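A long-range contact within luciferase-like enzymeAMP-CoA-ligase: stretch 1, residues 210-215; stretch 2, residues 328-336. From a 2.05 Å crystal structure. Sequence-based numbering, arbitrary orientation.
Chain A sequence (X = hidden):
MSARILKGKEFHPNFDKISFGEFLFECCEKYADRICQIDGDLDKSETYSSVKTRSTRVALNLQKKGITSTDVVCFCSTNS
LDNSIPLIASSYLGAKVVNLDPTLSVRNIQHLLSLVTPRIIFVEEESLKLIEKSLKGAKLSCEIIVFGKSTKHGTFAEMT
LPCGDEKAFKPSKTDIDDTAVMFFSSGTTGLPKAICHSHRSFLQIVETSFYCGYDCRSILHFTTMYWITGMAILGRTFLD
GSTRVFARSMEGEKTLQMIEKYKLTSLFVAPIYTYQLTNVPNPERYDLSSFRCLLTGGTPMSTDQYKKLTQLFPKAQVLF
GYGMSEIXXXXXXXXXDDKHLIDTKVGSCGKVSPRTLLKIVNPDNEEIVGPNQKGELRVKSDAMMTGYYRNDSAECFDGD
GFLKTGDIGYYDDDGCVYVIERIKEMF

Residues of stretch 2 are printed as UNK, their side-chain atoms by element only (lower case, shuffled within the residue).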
# COMPACT_ATOMS: atom_id res chain seq x y z
N PHE A 210 -0.02 11.09 4.05
CA PHE A 210 -0.89 12.26 4.01
C PHE A 210 -0.10 13.57 4.17
O PHE A 210 -0.31 14.52 3.42
CB PHE A 210 -1.98 12.16 5.08
CG PHE A 210 -2.83 13.40 5.19
CD1 PHE A 210 -3.84 13.65 4.28
CD2 PHE A 210 -2.61 14.32 6.21
CE1 PHE A 210 -4.62 14.79 4.37
CE2 PHE A 210 -3.39 15.46 6.32
CZ PHE A 210 -4.40 15.69 5.40
N TYR A 211 0.82 13.61 5.14
CA TYR A 211 1.64 14.81 5.35
C TYR A 211 2.74 15.03 4.31
O TYR A 211 3.40 16.06 4.32
CB TYR A 211 2.20 14.85 6.78
CG TYR A 211 1.10 15.18 7.77
CD1 TYR A 211 0.55 16.46 7.82
CD2 TYR A 211 0.57 14.20 8.60
CE1 TYR A 211 -0.47 16.76 8.70
CE2 TYR A 211 -0.45 14.49 9.48
CZ TYR A 211 -0.97 15.77 9.53
OH TYR A 211 -1.99 16.06 10.39
N CYS A 212 2.94 14.06 3.42
CA CYS A 212 3.80 14.28 2.25
C CYS A 212 3.19 15.33 1.33
O CYS A 212 3.90 15.96 0.55
CB CYS A 212 4.06 12.98 1.49
SG CYS A 212 5.20 11.87 2.32
N GLY A 213 1.88 15.51 1.43
CA GLY A 213 1.20 16.67 0.87
C GLY A 213 0.61 16.51 -0.51
O GLY A 213 -0.02 17.43 -1.02
N TYR A 214 0.79 15.34 -1.13
CA TYR A 214 0.31 15.15 -2.49
C TYR A 214 -1.20 14.92 -2.57
O TYR A 214 -1.81 14.39 -1.64
CB TYR A 214 1.10 14.05 -3.23
CG TYR A 214 1.10 12.69 -2.57
CD1 TYR A 214 0.05 11.80 -2.77
CD2 TYR A 214 2.16 12.28 -1.77
CE1 TYR A 214 0.05 10.56 -2.17
CE2 TYR A 214 2.17 11.04 -1.17
CZ TYR A 214 1.11 10.18 -1.37
OH TYR A 214 1.10 8.94 -0.79
N ASP A 215 -1.78 15.32 -3.69
CA ASP A 215 -3.23 15.28 -3.93
C ASP A 215 -3.71 13.85 -4.17
O ASP A 215 -3.17 13.16 -5.04
CB ASP A 215 -3.53 16.16 -5.15
CG ASP A 215 -5.01 16.47 -5.32
OD1 ASP A 215 -5.86 15.72 -4.81
OD2 ASP A 215 -5.31 17.47 -5.99
N UNK A 328 6.91 2.01 4.46
CA UNK A 328 6.14 2.93 3.65
C UNK A 328 7.05 3.93 2.93
O UNK A 328 8.18 3.60 2.57
N UNK A 329 6.54 5.14 2.74
CA UNK A 329 7.21 6.16 1.95
C UNK A 329 8.37 6.79 2.72
O UNK A 329 8.21 7.24 3.85
c UNK A 329 6.19 7.23 1.54
c UNK A 329 6.52 8.19 0.41
c UNK A 329 7.07 7.48 -0.81
c UNK A 329 5.25 8.96 0.05
N UNK A 330 9.55 6.82 2.09
CA UNK A 330 10.79 7.26 2.73
C UNK A 330 11.29 8.60 2.20
O UNK A 330 11.81 9.42 2.96
c UNK A 330 11.88 6.21 2.53
c UNK A 330 12.84 3.98 3.07
c UNK A 330 11.72 4.95 3.38
c UNK A 330 11.67 5.31 4.87
N UNK A 331 11.18 8.80 0.90
CA UNK A 331 11.50 10.10 0.32
C UNK A 331 10.60 10.42 -0.84
O UNK A 331 10.17 9.53 -1.58
o UNK A 331 13.30 9.21 -1.07
c UNK A 331 12.98 10.17 -0.09
N UNK A 332 10.31 11.71 -0.98
CA UNK A 332 9.43 12.25 -2.03
C UNK A 332 9.47 13.78 -1.93
O UNK A 332 9.70 14.32 -0.86
c UNK A 332 5.86 11.34 -3.23
c UNK A 332 7.12 12.16 -3.07
c UNK A 332 7.37 12.26 -0.58
c UNK A 332 7.98 11.75 -1.87
N UNK A 333 9.24 14.48 -3.04
CA UNK A 333 9.15 15.95 -2.99
C UNK A 333 7.75 16.39 -2.55
O UNK A 333 6.74 15.87 -3.03
c UNK A 333 11.40 16.12 -5.87
c UNK A 333 9.45 16.59 -4.35
c UNK A 333 12.75 16.19 -6.18
c UNK A 333 10.92 16.66 -4.68
c UNK A 333 13.16 17.37 -4.13
c UNK A 333 11.81 17.29 -3.82
c UNK A 333 13.63 16.82 -5.31
N UNK A 334 7.70 17.36 -1.64
CA UNK A 334 6.45 18.01 -1.27
C UNK A 334 5.96 18.88 -2.45
O UNK A 334 6.74 19.67 -2.99
n UNK A 334 3.57 19.66 1.81
c UNK A 334 5.37 19.32 0.60
n UNK A 334 4.60 20.33 0.06
c UNK A 334 6.65 18.87 -0.02
c UNK A 334 4.71 18.90 1.70
c UNK A 334 3.53 20.52 0.81
N UNK A 335 4.68 18.74 -2.84
CA UNK A 335 4.17 19.45 -4.03
C UNK A 335 4.39 20.97 -4.02
O UNK A 335 4.85 21.52 -5.02
c UNK A 335 2.56 17.86 -3.27
c UNK A 335 3.63 17.91 -2.23
c UNK A 335 2.67 19.13 -4.02
N UNK A 336 4.03 21.62 -2.92
CA UNK A 336 4.20 23.08 -2.78
C UNK A 336 5.59 23.51 -2.28
O UNK A 336 6.28 24.27 -2.96
c UNK A 336 3.12 23.64 -1.86
c UNK A 336 2.45 25.80 -0.74
c UNK A 336 2.91 25.14 -2.02
o UNK A 336 3.22 25.80 0.24
o UNK A 336 1.32 26.33 -0.72
O HOH W 1 1.72 18.91 3.78

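Position 328 has no side-chain atoms and lies out of reach of stretch 1. Its phi of 80° favours a residue without a CB, and this is Gly328.

Position 329 carries four carbons, forked at the second, and its CA-to-CB bond points toward stretch 1. One branch tip touches the Cys212 sulfur and the edge of the Tyr214 ring. The fork identifies Leu329: Leu329 CD2 lies 3.7 Å from Cys212 SG and 3.9 Å from Tyr214 CE2.

At position 330 the atom count and fork match those of 329, but the CA-to-CB bond points away, the rotamer is m/t rather than t/p, and the side chain makes no contact with stretch 1: Leu330.

Position 331 holds one carbon and then one oxygen. Its CA-to-CB bond points away and the side chain makes no contact with stretch 1. It is Ser331, whose hydroxyl is hydrogen-bonded elsewhere in the structure.

At position 332 the CA-to-CB bond points toward stretch 1 again. Four carbons fork at the first, one arm two carbons long, and touch the Cys212 sulfur and the Tyr214 ring: Ile332. Its CG2 lies 3.6 Å from Cys212 SG, while its CD1 comes within 4.1 Å of Tyr214 CD2, so each arm has its own neighbour.

Position 333 shows one carbon and a six-carbon ring. Its CA-to-CB bond points away and the side chain makes no contact with stretch 1: Phe333.

Position 334 has one carbon leading to a five-membered ring of three carbons and two nitrogens, touching the Cys212 carbonyl and Gly213, hence His334. The ring reaches closer than its sideways CB suggests, bringing CD2 to 3.3 Å from Cys212 O. Its NE2 is 2.8 Å from a water that donates a weak hydrogen bond to Tyr211 O, bridging the stretches.

Position 335 has three carbons closing a ring onto the backbone nitrogen, touching the Cys212 and Gly213 carbonyl oxygens and Tyr214: Pro335. Its CD sits 3.4 Å from Cys212 O, and its CG lies 3.6 Å from Tyr214 CA.

Position 336 bears three carbons, the third carrying two oxygens, and its end leads away: Glu336. Its backbone N makes a weak hydrogen bond to His334 ND1 at 3.3 Å.

The contact works by packing, without a direct hydrogen bond between the stretches. Cys212 SG meets Leu329 and Ile332; Tyr214 adds contacts with these two and Pro335. Gly213 leaves the helix with positive phi. A CB there would fall 2.5 Å from His334 NE2, a clash, and jam against the preceding carbonyl; glycine suits both backbone and neighbour. The design rule: apolar side chains fill one part, while a bare turn admits the imidazole and proline rings.

Stretch 2 328-336: GLLSIFHPE
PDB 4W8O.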